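Membrane protein, putative (Geobacter sulfurreducens PCA, PDB 2QYB) is of unproven function but may combine membrane transport with phosphatase activity, the crystallised piece being its GAF domain, a kind of domain that often senses small ligands. Local coordinates at residues A[35-40]-A[127-132]; A[85-90]-A[108-113]; A[17-22]-A[51-56]; A[60-65]-A[103-108]. One frame throughout, in Å; residues are numbered along the deposited sequence.

Contact 1 (A[35-40]-A[127-132]); sequences LDLAVI and SVFSRT
Asp-36 and Leu-37 both face Phe-129, which makes a classic beta bulge at the entry to the antiparallel pairing of strands 37-43 and 124-130 in the GAF sheet. Phe-129 O takes two donors, Asp-36 N at 2.8 Å and Leu-37 N at 3.1 Å, and regular pairing follows from Leu-37 through Val-39. Asp-36 shows how a bulged residue can tie down the chain that leaves the partner strand. Its CB lies over one face of the Arg-131 guanidinium, 3.6 Å from Arg-131 NH2, an atom hydrogen-bonded to Lys-57 O. CG stands beside the backbone N (chi1 -66°), 3.5 Å from Arg-131 N. OD2 accepts Thr-132 OG1 through its syn lone pair at 2.5 Å, while Arg-131 N comes to its anti side at 2.6 Å, 27° out of plane; OD1 lies near Thr-132 OG1 without a bond to it. Ser-130 OG, bonded also to Lys-34 O, accepts Thr-132 N in an ST turn. On one face Ala-38 packs on Leu-30 of helix 10-32 and Val-128 on Phe-137. On the other Leu-37 and Phe-129 run side by side, and Leu-37 O meets the ring edge in its plane, 3.7 Å from Phe-129 CD2.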
loop_
_atom_site.group_PDB
_atom_site.type_symbol
_atom_site.label_atom_id
_atom_site.label_comp_id
_atom_site.label_asym_id
_atom_site.label_seq_id
_atom_site.Cartn_x
_atom_site.Cartn_y
_atom_site.Cartn_z
ATOM N N LEU A 35 -10.832 -13.709 6.921
ATOM C CA LEU A 35 -9.504 -13.319 7.348
ATOM C C LEU A 35 -9.591 -11.844 7.713
ATOM O O LEU A 35 -10.359 -11.086 7.097
ATOM C CB LEU A 35 -8.506 -13.485 6.213
ATOM C CG LEU A 35 -8.164 -14.920 5.876
ATOM C CD1 LEU A 35 -7.387 -14.942 4.580
ATOM C CD2 LEU A 35 -7.400 -15.602 7.039
ATOM N N ASP A 36 -8.806 -11.434 8.693
ATOM C CA ASP A 36 -8.813 -10.059 9.134
ATOM C C ASP A 36 -7.482 -9.398 8.865
ATOM O O ASP A 36 -7.395 -8.180 8.910
ATOM C CB ASP A 36 -9.098 -9.996 10.630
ATOM C CG ASP A 36 -10.470 -10.470 10.958
ATOM O OD1 ASP A 36 -11.419 -9.703 10.706
ATOM O OD2 ASP A 36 -10.617 -11.608 11.448
ATOM N N LEU A 37 -6.440 -10.178 8.595
ATOM C CA LEU A 37 -5.138 -9.585 8.260
ATOM C C LEU A 37 -4.396 -10.562 7.381
ATOM O O LEU A 37 -4.566 -11.758 7.546
ATOM C CB LEU A 37 -4.337 -9.257 9.526
ATOM C CG LEU A 37 -2.929 -8.653 9.356
ATOM C CD1 LEU A 37 -2.889 -7.247 8.724
ATOM C CD2 LEU A 37 -2.264 -8.619 10.746
ATOM N N ALA A 38 -3.628 -10.014 6.431
ATOM C CA ALA A 38 -2.816 -10.768 5.501
ATOM C C ALA A 38 -1.547 -9.965 5.275
ATOM O O ALA A 38 -1.609 -8.767 5.095
ATOM C CB ALA A 38 -3.568 -11.010 4.137
ATOM N N VAL A 39 -0.406 -10.633 5.244
ATOM C CA VAL A 39 0.872 -9.966 5.059
ATOM C C VAL A 39 1.665 -10.774 4.018
ATOM O O VAL A 39 1.640 -11.989 4.047
ATOM C CB VAL A 39 1.683 -9.810 6.428
ATOM C CG1 VAL A 39 2.893 -8.953 6.257
ATOM C CG2 VAL A 39 0.825 -9.231 7.545
ATOM N N ILE A 40 2.302 -10.093 3.070
ATOM C CA ILE A 40 3.356 -10.697 2.227
ATOM C C ILE A 40 4.730 -10.150 2.713
ATOM O O ILE A 40 4.904 -8.946 2.849
ATOM C CB ILE A 40 3.160 -10.360 0.735
ATOM C CG1 ILE A 40 1.933 -11.077 0.178
ATOM C CG2 ILE A 40 4.403 -10.706 -0.092
ATOM C CD1 ILE A 40 1.333 -10.389 -1.043
ATOM N N SER A 127 1.415 -14.679 5.039
ATOM C CA SER A 127 0.907 -14.941 6.397
ATOM C C SER A 127 -0.511 -14.431 6.480
ATOM O O SER A 127 -0.770 -13.312 6.064
ATOM C CB SER A 127 1.739 -14.202 7.466
ATOM O OG SER A 127 3.153 -14.375 7.270
ATOM N N VAL A 128 -1.425 -15.207 7.043
ATOM C CA VAL A 128 -2.831 -14.776 7.155
ATOM C C VAL A 128 -3.441 -15.093 8.515
ATOM O O VAL A 128 -3.171 -16.118 9.116
ATOM C CB VAL A 128 -3.694 -15.429 6.048
ATOM C CG1 VAL A 128 -3.132 -15.075 4.678
ATOM C CG2 VAL A 128 -3.719 -16.954 6.186
ATOM N N PHE A 129 -4.328 -14.226 8.965
ATOM C CA PHE A 129 -4.830 -14.269 10.339
ATOM C C PHE A 129 -6.316 -13.975 10.353
ATOM O O PHE A 129 -6.759 -13.073 9.703
ATOM C CB PHE A 129 -4.124 -13.197 11.162
ATOM C CG PHE A 129 -2.637 -13.269 11.095
ATOM C CD1 PHE A 129 -1.904 -13.939 12.125
ATOM C CD2 PHE A 129 -1.943 -12.663 10.031
ATOM C CE1 PHE A 129 -0.539 -14.003 12.083
ATOM C CE2 PHE A 129 -0.586 -12.732 9.985
ATOM C CZ PHE A 129 0.134 -13.406 11.004
ATOM N N SER A 130 -7.074 -14.752 11.085
ATOM C CA SER A 130 -8.459 -14.420 11.389
ATOM C C SER A 130 -8.595 -14.072 12.894
ATOM O O SER A 130 -8.187 -14.832 13.735
ATOM C CB SER A 130 -9.366 -15.600 11.045
ATOM O OG SER A 130 -10.693 -15.380 11.482
ATOM N N ARG A 131 -9.145 -12.894 13.183
ATOM C CA ARG A 131 -9.688 -12.560 14.504
ATOM C C ARG A 131 -11.174 -12.964 14.629
ATOM O O ARG A 131 -11.858 -12.579 15.596
ATOM C CB ARG A 131 -9.515 -11.056 14.780
ATOM C CG ARG A 131 -8.055 -10.685 14.933
ATOM C CD ARG A 131 -7.844 -9.250 15.291
ATOM N NE ARG A 131 -8.111 -8.420 14.127
ATOM C CZ ARG A 131 -7.189 -7.933 13.294
ATOM N NH1 ARG A 131 -5.887 -8.164 13.502
ATOM N NH2 ARG A 131 -7.586 -7.175 12.256
ATOM N N THR A 132 -11.652 -13.759 13.669
ATOM C CA THR A 132 -13.110 -13.946 13.443
ATOM C C THR A 132 -13.512 -15.408 13.743
ATOM O O THR A 132 -14.502 -15.628 14.426
ATOM C CB THR A 132 -13.550 -13.531 11.955
ATOM O OG1 THR A 132 -13.043 -12.223 11.603
ATOM C CG2 THR A 132 -15.097 -13.564 11.770
#

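Contact 2 (A[85-90]-A[108-113]); sequences QFVNDT and KSFAHI
Val-87 sits over a face of the Phe-110 ring across a hydrogen-bonded antiparallel pair, a CH-pi contact in which Val-87 CB is 4.1 Å from the ring centroid and 27° off its normal. The pair belongs to strands 85-87 and 109-115 at one margin, within this chain, of the five-stranded GAF sheet, and it illustrates how one aromatic side chain can pack against both a short edge strand and the turn after it. CG of Phe-110 takes the crowded position between backbone N and carbonyl carbon (chi1 70°), and the ring lies across the valine, Val-87 CG2 coming to 3.5 Å from Phe-110 CZ. Thr-90 CG2 arrives at the ring edge, near its plane, while Tyr-74 of helix 74-81 meets Phe-110 edge-to-face and Met-102 of helix 96-104 packs on it. An alanine in place of Phe-110 would probably open a gap beside Val-87 and take away the mate of the Tyr-74 ring. On the reverse face, Phe-86 and Ala-111 form a non-hydrogen-bonded pair, their CB atoms 3.8 Å apart.

Past Val-87 the strand ends, yet the pairing gains one more bond. Thr-90 OG1 is hydrogen-bonded to Ile-107 O, and Thr-90 N donates to Lys-108 O at 2.8 Å from above the carbonyl plane, 43° out of it.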
loop_
_atom_site.group_PDB
_atom_site.type_symbol
_atom_site.label_atom_id
_atom_site.label_comp_id
_atom_site.label_asym_id
_atom_site.label_seq_id
_atom_site.Cartn_x
_atom_site.Cartn_y
_atom_site.Cartn_z
ATOM N N GLN A 85 2.790 -23.772 7.581
ATOM C CA GLN A 85 2.594 -23.939 9.001
ATOM C C GLN A 85 1.269 -23.269 9.352
ATOM O O GLN A 85 0.981 -22.136 8.880
ATOM C CB GLN A 85 3.712 -23.207 9.733
ATOM C CG GLN A 85 5.113 -23.586 9.306
ATOM C CD GLN A 85 5.442 -25.021 9.674
ATOM O OE1 GLN A 85 5.473 -25.385 10.862
ATOM N NE2 GLN A 85 5.685 -25.852 8.649
ATOM N N PHE A 86 0.437 -23.915 10.149
ATOM C CA PHE A 86 -0.826 -23.237 10.552
ATOM C C PHE A 86 -1.286 -23.642 11.947
ATOM O O PHE A 86 -0.886 -24.662 12.433
ATOM C CB PHE A 86 -1.948 -23.472 9.509
ATOM C CG PHE A 86 -2.336 -24.890 9.368
ATOM C CD1 PHE A 86 -3.389 -25.418 10.115
ATOM C CD2 PHE A 86 -1.619 -25.737 8.519
ATOM C CE1 PHE A 86 -3.727 -26.774 9.993
ATOM C CE2 PHE A 86 -1.952 -27.102 8.394
ATOM C CZ PHE A 86 -2.994 -27.610 9.130
ATOM N N VAL A 87 -2.094 -22.792 12.567
ATOM C CA VAL A 87 -2.723 -23.040 13.870
ATOM C C VAL A 87 -4.223 -22.767 13.678
ATOM O O VAL A 87 -4.630 -21.645 13.327
ATOM C CB VAL A 87 -2.089 -22.166 15.031
ATOM C CG1 VAL A 87 -2.839 -22.308 16.336
ATOM C CG2 VAL A 87 -0.646 -22.522 15.236
ATOM N N ASN A 88 -5.045 -23.808 13.852
ATOM C CA ASN A 88 -6.495 -23.658 13.663
ATOM C C ASN A 88 -7.231 -23.012 14.838
ATOM O O ASN A 88 -8.245 -22.338 14.638
ATOM C CB ASN A 88 -7.134 -24.972 13.212
ATOM C CG ASN A 88 -7.353 -24.996 11.724
ATOM O OD1 ASN A 88 -7.072 -25.960 11.036
ATOM N ND2 ASN A 88 -7.813 -23.904 11.218
ATOM N N ASP A 89 -6.665 -23.162 16.040
ATOM C CA ASP A 89 -7.209 -22.559 17.242
ATOM C C ASP A 89 -6.082 -22.109 18.182
ATOM O O ASP A 89 -5.433 -22.930 18.812
ATOM C CB ASP A 89 -8.166 -23.521 17.973
ATOM C CG ASP A 89 -9.006 -22.803 19.028
ATOM O OD1 ASP A 89 -8.514 -21.776 19.536
ATOM O OD2 ASP A 89 -10.151 -23.261 19.340
ATOM N N THR A 90 -5.891 -20.794 18.296
ATOM C CA THR A 90 -4.852 -20.261 19.143
ATOM C C THR A 90 -4.961 -20.673 20.639
ATOM O O THR A 90 -3.975 -20.585 21.349
ATOM C CB THR A 90 -4.764 -18.720 19.032
ATOM O OG1 THR A 90 -6.053 -18.169 19.278
ATOM C CG2 THR A 90 -4.233 -18.273 17.616
ATOM N N LYS A 108 -7.633 -15.762 16.452
ATOM C CA LYS A 108 -8.167 -17.117 16.698
ATOM C C LYS A 108 -7.434 -18.219 15.939
ATOM O O LYS A 108 -7.395 -19.358 16.356
ATOM C CB LYS A 108 -9.663 -17.158 16.324
ATOM C CG LYS A 108 -10.449 -16.244 17.216
ATOM C CD LYS A 108 -11.960 -16.461 17.202
ATOM C CE LYS A 108 -12.609 -15.574 18.299
ATOM N NZ LYS A 108 -11.898 -15.692 19.673
ATOM N N SER A 109 -6.854 -17.851 14.818
ATOM C CA SER A 109 -6.525 -18.794 13.746
ATOM C C SER A 109 -5.438 -18.127 12.844
ATOM O O SER A 109 -5.510 -16.913 12.592
ATOM C CB SER A 109 -7.823 -19.023 13.002
ATOM O OG SER A 109 -7.727 -20.025 12.029
ATOM N N PHE A 110 -4.409 -18.853 12.412
ATOM C CA PHE A 110 -3.462 -18.273 11.448
ATOM C C PHE A 110 -2.738 -19.299 10.613
ATOM O O PHE A 110 -2.784 -20.487 10.905
ATOM C CB PHE A 110 -2.450 -17.291 12.112
ATOM C CG PHE A 110 -1.435 -17.958 12.991
ATOM C CD1 PHE A 110 -0.260 -18.468 12.453
ATOM C CD2 PHE A 110 -1.666 -18.091 14.347
ATOM C CE1 PHE A 110 0.671 -19.112 13.259
ATOM C CE2 PHE A 110 -0.735 -18.709 15.160
ATOM C CZ PHE A 110 0.440 -19.223 14.613
ATOM N N ALA A 111 -2.077 -18.823 9.559
ATOM C CA ALA A 111 -1.320 -19.693 8.625
ATOM C C ALA A 111 -0.155 -18.931 7.993
ATOM O O ALA A 111 -0.266 -17.734 7.753
ATOM C CB ALA A 111 -2.234 -20.247 7.534
ATOM N N HIS A 112 0.967 -19.631 7.785
ATOM C CA HIS A 112 2.111 -19.123 7.031
ATOM C C HIS A 112 2.399 -20.035 5.843
ATOM O O HIS A 112 2.602 -21.222 6.012
ATOM C CB HIS A 112 3.344 -18.977 7.933
ATOM C CG HIS A 112 3.161 -17.988 9.039
ATOM N ND1 HIS A 112 2.973 -18.354 10.359
ATOM C CD2 HIS A 112 3.134 -16.640 9.019
ATOM C CE1 HIS A 112 2.845 -17.269 11.104
ATOM N NE2 HIS A 112 2.946 -16.215 10.315
ATOM N N ILE A 113 2.442 -19.444 4.644
ATOM C CA ILE A 113 2.503 -20.172 3.393
ATOM C C ILE A 113 3.687 -19.684 2.612
ATOM O O ILE A 113 3.765 -18.496 2.285
ATOM C CB ILE A 113 1.231 -19.954 2.540
ATOM C CG1 ILE A 113 -0.030 -20.339 3.347
ATOM C CG2 ILE A 113 1.334 -20.717 1.179
ATOM C CD1 ILE A 113 -0.821 -19.099 3.720
#

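Contact 3 (A[17-22]-A[51-56]); sequences DLQIIM and VRSYSG
Gln-19 NE2 donates to Arg-52 O at 2.7 Å, a nearly straight bond (165°) lying in the carbonyl plane and also in the plane of the glutamine amide. NE2 is hydrogen-bonded to Asp-23 OD1 as well, and that oxygen is shared with Ser-53 OG, so helix and strand are joined by a small polar network. The helix is 10-32, and the strand is 49-56, the outermost on this side of the GAF sheet within the chain. CG of Gln-19 is anti to the backbone N, and a bend at chi2 (67°) brings CD round towards the strand. The accepting carbonyl belongs to a residue of a classic beta bulge, in which Arg-52 and Ser-53 both face Ile-40. A leucine in place of Gln-19 would probably leave Arg-52 O without this donor and Asp-23 OD1 with one partner fewer.

Beside the amide, Met-22, modelled as selenomethionine, lies alongside Arg-52 and points the same way, with Met-22 CE 4.1 Å from Arg-52 CB. Met-22 CB rests 3.7 Å from Ser-53 OG. The guanidinium of Arg-52 goes elsewhere: it forms a salt bridge with Asp-17 of the second subunit and a hydrogen bond with Asn-13 of that subunit, and Asp-17 here answers Arg-52 there. The chemistry thus divides in two, amide and hydroxyl binding helix to strand within the subunit while the reciprocal charges join the subunits.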
loop_
_atom_site.group_PDB
_atom_site.type_symbol
_atom_site.label_atom_id
_atom_site.label_comp_id
_atom_site.label_asym_id
_atom_site.label_seq_id
_atom_site.Cartn_x
_atom_site.Cartn_y
_atom_site.Cartn_z
ATOM N N ASP A 17 4.305 -1.774 -10.193
ATOM C CA ASP A 17 3.186 -2.589 -10.673
ATOM C C ASP A 17 3.023 -3.872 -9.869
ATOM O O ASP A 17 1.905 -4.321 -9.595
ATOM C CB ASP A 17 3.407 -3.005 -12.114
ATOM C CG ASP A 17 3.238 -1.888 -13.062
ATOM O OD1 ASP A 17 2.585 -0.903 -12.699
ATOM O OD2 ASP A 17 3.713 -2.022 -14.208
ATOM N N LEU A 18 4.143 -4.477 -9.526
ATOM C CA LEU A 18 4.115 -5.637 -8.685
ATOM C C LEU A 18 3.399 -5.349 -7.370
ATOM O O LEU A 18 2.575 -6.127 -6.947
ATOM C CB LEU A 18 5.536 -6.146 -8.432
ATOM C CG LEU A 18 5.680 -7.261 -7.384
ATOM C CD1 LEU A 18 4.905 -8.544 -7.790
ATOM C CD2 LEU A 18 7.190 -7.471 -7.122
ATOM N N GLN A 19 3.717 -4.211 -6.757
ATOM C CA GLN A 19 3.064 -3.764 -5.514
ATOM C C GLN A 19 1.529 -3.761 -5.546
ATOM O O GLN A 19 0.873 -4.213 -4.605
ATOM C CB GLN A 19 3.550 -2.367 -5.196
ATOM C CG GLN A 19 3.162 -1.877 -3.839
ATOM C CD GLN A 19 3.854 -2.653 -2.692
ATOM O OE1 GLN A 19 5.096 -2.643 -2.568
ATOM N NE2 GLN A 19 3.037 -3.318 -1.848
ATOM N N ILE A 20 0.984 -3.208 -6.616
ATOM C CA ILE A 20 -0.449 -3.058 -6.833
ATOM C C ILE A 20 -1.096 -4.418 -7.037
ATOM O O ILE A 20 -2.184 -4.676 -6.519
ATOM C CB ILE A 20 -0.734 -2.175 -8.094
ATOM C CG1 ILE A 20 -0.248 -0.726 -7.864
ATOM C CG2 ILE A 20 -2.233 -2.211 -8.447
ATOM C CD1 ILE A 20 0.016 0.110 -9.156
ATOM N N ILE A 21 -0.424 -5.286 -7.793
ATOM C CA ILE A 21 -0.860 -6.649 -7.930
ATOM C C ILE A 21 -0.989 -7.282 -6.525
ATOM O O ILE A 21 -2.064 -7.819 -6.180
ATOM C CB ILE A 21 0.103 -7.446 -8.861
ATOM C CG1 ILE A 21 -0.153 -7.128 -10.341
ATOM C CG2 ILE A 21 -0.062 -8.956 -8.709
ATOM C CD1 ILE A 21 0.951 -7.651 -11.256
HETATM N N MSE A 22 0.071 -7.187 -5.701
HETATM C CA MSE A 22 0.067 -7.824 -4.360
HETATM C C MSE A 22 -1.006 -7.245 -3.489
HETATM O O MSE A 22 -1.803 -7.964 -2.928
HETATM C CB MSE A 22 1.386 -7.671 -3.631
HETATM C CG MSE A 22 2.532 -8.295 -4.347
HETATM SE SE MSE A 22 4.268 -8.350 -3.344
HETATM C CE MSE A 22 4.719 -6.418 -3.180
ATOM N N VAL A 51 8.399 -7.022 5.319
ATOM C CA VAL A 51 7.012 -6.682 4.960
ATOM C C VAL A 51 6.931 -5.765 3.731
ATOM O O VAL A 51 7.452 -4.619 3.728
ATOM C CB VAL A 51 6.257 -5.993 6.098
ATOM C CG1 VAL A 51 4.846 -5.649 5.632
ATOM C CG2 VAL A 51 6.273 -6.881 7.357
ATOM N N ARG A 52 6.306 -6.307 2.673
ATOM C CA ARG A 52 6.166 -5.592 1.402
ATOM C C ARG A 52 4.712 -5.315 1.021
ATOM O O ARG A 52 4.467 -4.503 0.175
ATOM C CB ARG A 52 6.864 -6.381 0.288
ATOM C CG ARG A 52 8.370 -6.562 0.498
ATOM C CD ARG A 52 9.054 -5.250 0.921
ATOM N NE ARG A 52 10.489 -5.279 0.725
ATOM C CZ ARG A 52 11.291 -4.246 0.917
ATOM N NH1 ARG A 52 10.795 -3.091 1.309
ATOM N NH2 ARG A 52 12.600 -4.360 0.713
ATOM N N SER A 53 3.759 -5.981 1.635
ATOM C CA SER A 53 2.374 -5.767 1.319
ATOM C C SER A 53 1.542 -6.316 2.438
ATOM O O SER A 53 1.921 -7.253 3.072
ATOM C CB SER A 53 2.018 -6.486 0.008
ATOM O OG SER A 53 0.648 -6.329 -0.296
ATOM N N TYR A 54 0.387 -5.735 2.672
ATOM C CA TYR A 54 -0.501 -6.200 3.751
ATOM C C TYR A 54 -1.898 -5.606 3.564
ATOM O O TYR A 54 -2.049 -4.572 2.944
ATOM C CB TYR A 54 0.072 -5.805 5.115
ATOM C CG TYR A 54 -0.065 -4.360 5.389
ATOM C CD1 TYR A 54 0.999 -3.475 5.204
ATOM C CD2 TYR A 54 -1.288 -3.858 5.813
ATOM C CE1 TYR A 54 0.822 -2.105 5.451
ATOM C CE2 TYR A 54 -1.477 -2.535 6.046
ATOM C CZ TYR A 54 -0.438 -1.662 5.871
ATOM O OH TYR A 54 -0.724 -0.357 6.153
ATOM N N SER A 55 -2.907 -6.279 4.074
ATOM C CA SER A 55 -4.280 -5.775 4.011
ATOM C C SER A 55 -4.941 -6.080 5.360
ATOM O O SER A 55 -4.544 -6.994 6.013
ATOM C CB SER A 55 -5.061 -6.389 2.832
ATOM O OG SER A 55 -6.391 -5.848 2.722
ATOM N N GLY A 56 -5.927 -5.291 5.762
ATOM C CA GLY A 56 -6.524 -5.423 7.078
ATOM C C GLY A 56 -5.758 -4.620 8.130
ATOM O O GLY A 56 -4.743 -3.969 7.844
#

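Contact 4 (A[60-65]-A[103-108]); sequences AGIAGK and QKEGIK
Glu-105 and Ile-62 approach with their side chains crossing obliquely, the carboxylate of one reaching the backbone N of the other. Each stands at a change of chain direction: Ile-62 in a type I beta turn from Gly-61 to Gly-64, Glu-105 immediately before Gly-106, the positive-phi glycine of the Schellman motif that finishes helix 96-104. The pairing is an example of a carboxylate from a helix end fastening a loop through a main-chain N-H. In the turn, Gly-64 N closes back on Gly-61 O, and the N-H of Ile-62 goes to Glu-105 OE2. That bond is 2.6 Å from Ile-62 N to Glu-105 OE2, with an N-H...O angle of 165° and the donor lying nearly on the line of the C-O bond.

CG of Glu-105 is set beside its backbone N, and a bend at chi2 (-108°) carries CD across to the loop. The carboxylate also touches the start of the isoleucine side chain: OE2 of Glu-105 is 3.1 Å from Ile-62 CB and 3.3 Å from Ile-62 CG2, a tight fit. It also bears on the residue before, since a beta carbon on Gly-61 would clash with OE2 of Glu-105. Gly-106 (phi 90°) turns the chain away from the helix and its N bonds back to Gln-103 O. The next residue, Ile-107, faces the loop again and packs on Met-102, while Ile-62 also leans on Leu-101. Between the apolar side chains, Ile-62 CG2 lies 3.9 Å from Ile-107 CD1.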
loop_
_atom_site.group_PDB
_atom_site.type_symbol
_atom_site.label_atom_id
_atom_site.label_comp_id
_atom_site.label_asym_id
_atom_site.label_seq_id
_atom_site.Cartn_x
_atom_site.Cartn_y
_atom_site.Cartn_z
ATOM N N ALA A 60 0.616 -2.732 12.753
ATOM C CA ALA A 60 1.371 -1.955 13.725
ATOM C C ALA A 60 1.604 -2.742 15.041
ATOM O O ALA A 60 2.238 -2.224 15.968
ATOM C CB ALA A 60 0.659 -0.602 13.996
ATOM N N GLY A 61 1.089 -3.979 15.104
ATOM C CA GLY A 61 1.306 -4.880 16.256
ATOM C C GLY A 61 2.055 -6.186 15.942
ATOM O O GLY A 61 3.002 -6.201 15.136
ATOM N N ILE A 62 1.607 -7.268 16.596
ATOM C CA ILE A 62 2.365 -8.526 16.764
ATOM C C ILE A 62 2.694 -9.233 15.456
ATOM O O ILE A 62 3.782 -9.813 15.305
ATOM C CB ILE A 62 1.600 -9.555 17.693
ATOM C CG1 ILE A 62 2.568 -10.491 18.412
ATOM C CG2 ILE A 62 0.568 -10.375 16.902
ATOM C CD1 ILE A 62 3.229 -9.820 19.581
ATOM N N ALA A 63 1.744 -9.175 14.521
ATOM C CA ALA A 63 1.835 -9.863 13.256
ATOM C C ALA A 63 2.538 -9.016 12.178
ATOM O O ALA A 63 2.583 -9.426 11.013
ATOM C CB ALA A 63 0.421 -10.266 12.805
ATOM N N GLY A 64 3.151 -7.887 12.557
ATOM C CA GLY A 64 3.570 -6.881 11.555
ATOM C C GLY A 64 5.043 -6.533 11.251
ATOM O O GLY A 64 5.308 -5.595 10.403
ATOM N N LYS A 65 6.000 -7.222 11.895
ATOM C CA LYS A 65 7.414 -6.811 11.784
ATOM C C LYS A 65 8.211 -7.533 10.680
ATOM O O LYS A 65 7.754 -8.475 10.087
ATOM C CB LYS A 65 8.120 -6.977 13.131
ATOM C CG LYS A 65 7.501 -6.117 14.231
ATOM C CD LYS A 65 7.783 -6.658 15.614
ATOM C CE LYS A 65 7.216 -5.744 16.689
ATOM N NZ LYS A 65 8.154 -5.586 17.850
ATOM N N GLN A 103 -3.631 -13.890 21.385
ATOM C CA GLN A 103 -5.021 -13.832 21.872
ATOM C C GLN A 103 -5.372 -12.411 22.392
ATOM O O GLN A 103 -6.495 -11.934 22.283
ATOM C CB GLN A 103 -5.261 -14.866 22.992
ATOM C CG GLN A 103 -5.055 -16.333 22.623
ATOM C CD GLN A 103 -5.540 -17.299 23.727
ATOM O OE1 GLN A 103 -5.170 -17.183 24.914
ATOM N NE2 GLN A 103 -6.379 -18.245 23.338
ATOM N N LYS A 104 -4.385 -11.740 22.955
ATOM C CA LYS A 104 -4.547 -10.370 23.404
ATOM C C LYS A 104 -4.856 -9.457 22.195
ATOM O O LYS A 104 -5.574 -8.481 22.323
ATOM C CB LYS A 104 -3.277 -9.968 24.204
ATOM C CG LYS A 104 -3.158 -8.503 24.679
ATOM C CD LYS A 104 -4.289 -8.019 25.626
ATOM C CE LYS A 104 -4.310 -6.482 25.629
ATOM N NZ LYS A 104 -5.100 -5.865 26.734
ATOM N N GLU A 105 -4.327 -9.782 21.022
ATOM C CA GLU A 105 -4.694 -9.109 19.782
ATOM C C GLU A 105 -6.021 -9.631 19.212
ATOM O O GLU A 105 -6.508 -9.084 18.224
ATOM C CB GLU A 105 -3.624 -9.338 18.690
ATOM C CG GLU A 105 -2.230 -8.831 18.995
ATOM C CD GLU A 105 -1.838 -7.604 18.178
ATOM O OE1 GLU A 105 -2.719 -6.777 17.821
ATOM O OE2 GLU A 105 -0.633 -7.446 17.911
ATOM N N GLY A 106 -6.579 -10.704 19.774
ATOM C CA GLY A 106 -7.853 -11.252 19.281
ATOM C C GLY A 106 -7.743 -12.316 18.188
ATOM O O GLY A 106 -8.749 -12.780 17.647
ATOM N N ILE A 107 -6.519 -12.738 17.883
ATOM C CA ILE A 107 -6.263 -13.776 16.852
ATOM C C ILE A 107 -6.726 -15.190 17.247
ATOM O O ILE A 107 -6.242 -15.755 18.235
ATOM C CB ILE A 107 -4.756 -13.840 16.479
ATOM C CG1 ILE A 107 -4.290 -12.462 15.926
ATOM C CG2 ILE A 107 -4.501 -15.013 15.478
ATOM C CD1 ILE A 107 -2.721 -12.177 16.027
ATOM N N LYS A 108 -7.633 -15.762 16.452
ATOM C CA LYS A 108 -8.167 -17.117 16.698
ATOM C C LYS A 108 -7.434 -18.219 15.939
ATOM O O LYS A 108 -7.395 -19.358 16.356
ATOM C CB LYS A 108 -9.663 -17.158 16.324
ATOM C CG LYS A 108 -10.449 -16.244 17.216
ATOM C CD LYS A 108 -11.960 -16.461 17.202
ATOM C CE LYS A 108 -12.609 -15.574 18.299
ATOM N NZ LYS A 108 -11.898 -15.692 19.673
#

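One sheet carries contacts 1, 2 and 3. Strands 124-130 and 109-115 are neighbours, so contacts 1 and 2, centres about 9 Å apart, join through Val-128 N and Ala-111 O (2.9 Å, a probable hydrogen bond). On the other side strand 37-43 pairs with 49-56, bringing in contact 3, its centre about 14 Å from that of contact 1; contacts 2 and 3, about 21 Å apart between centres, do not touch. Contact 4 lies on the sheet face of Leu-37 and Phe-129, where Phe-129 CZ meets Ala-63 CB at 3.6 Å, and shares Lys-108 with contact 2. GAF domains that bind ligands generally do so on this side; no such site is established here.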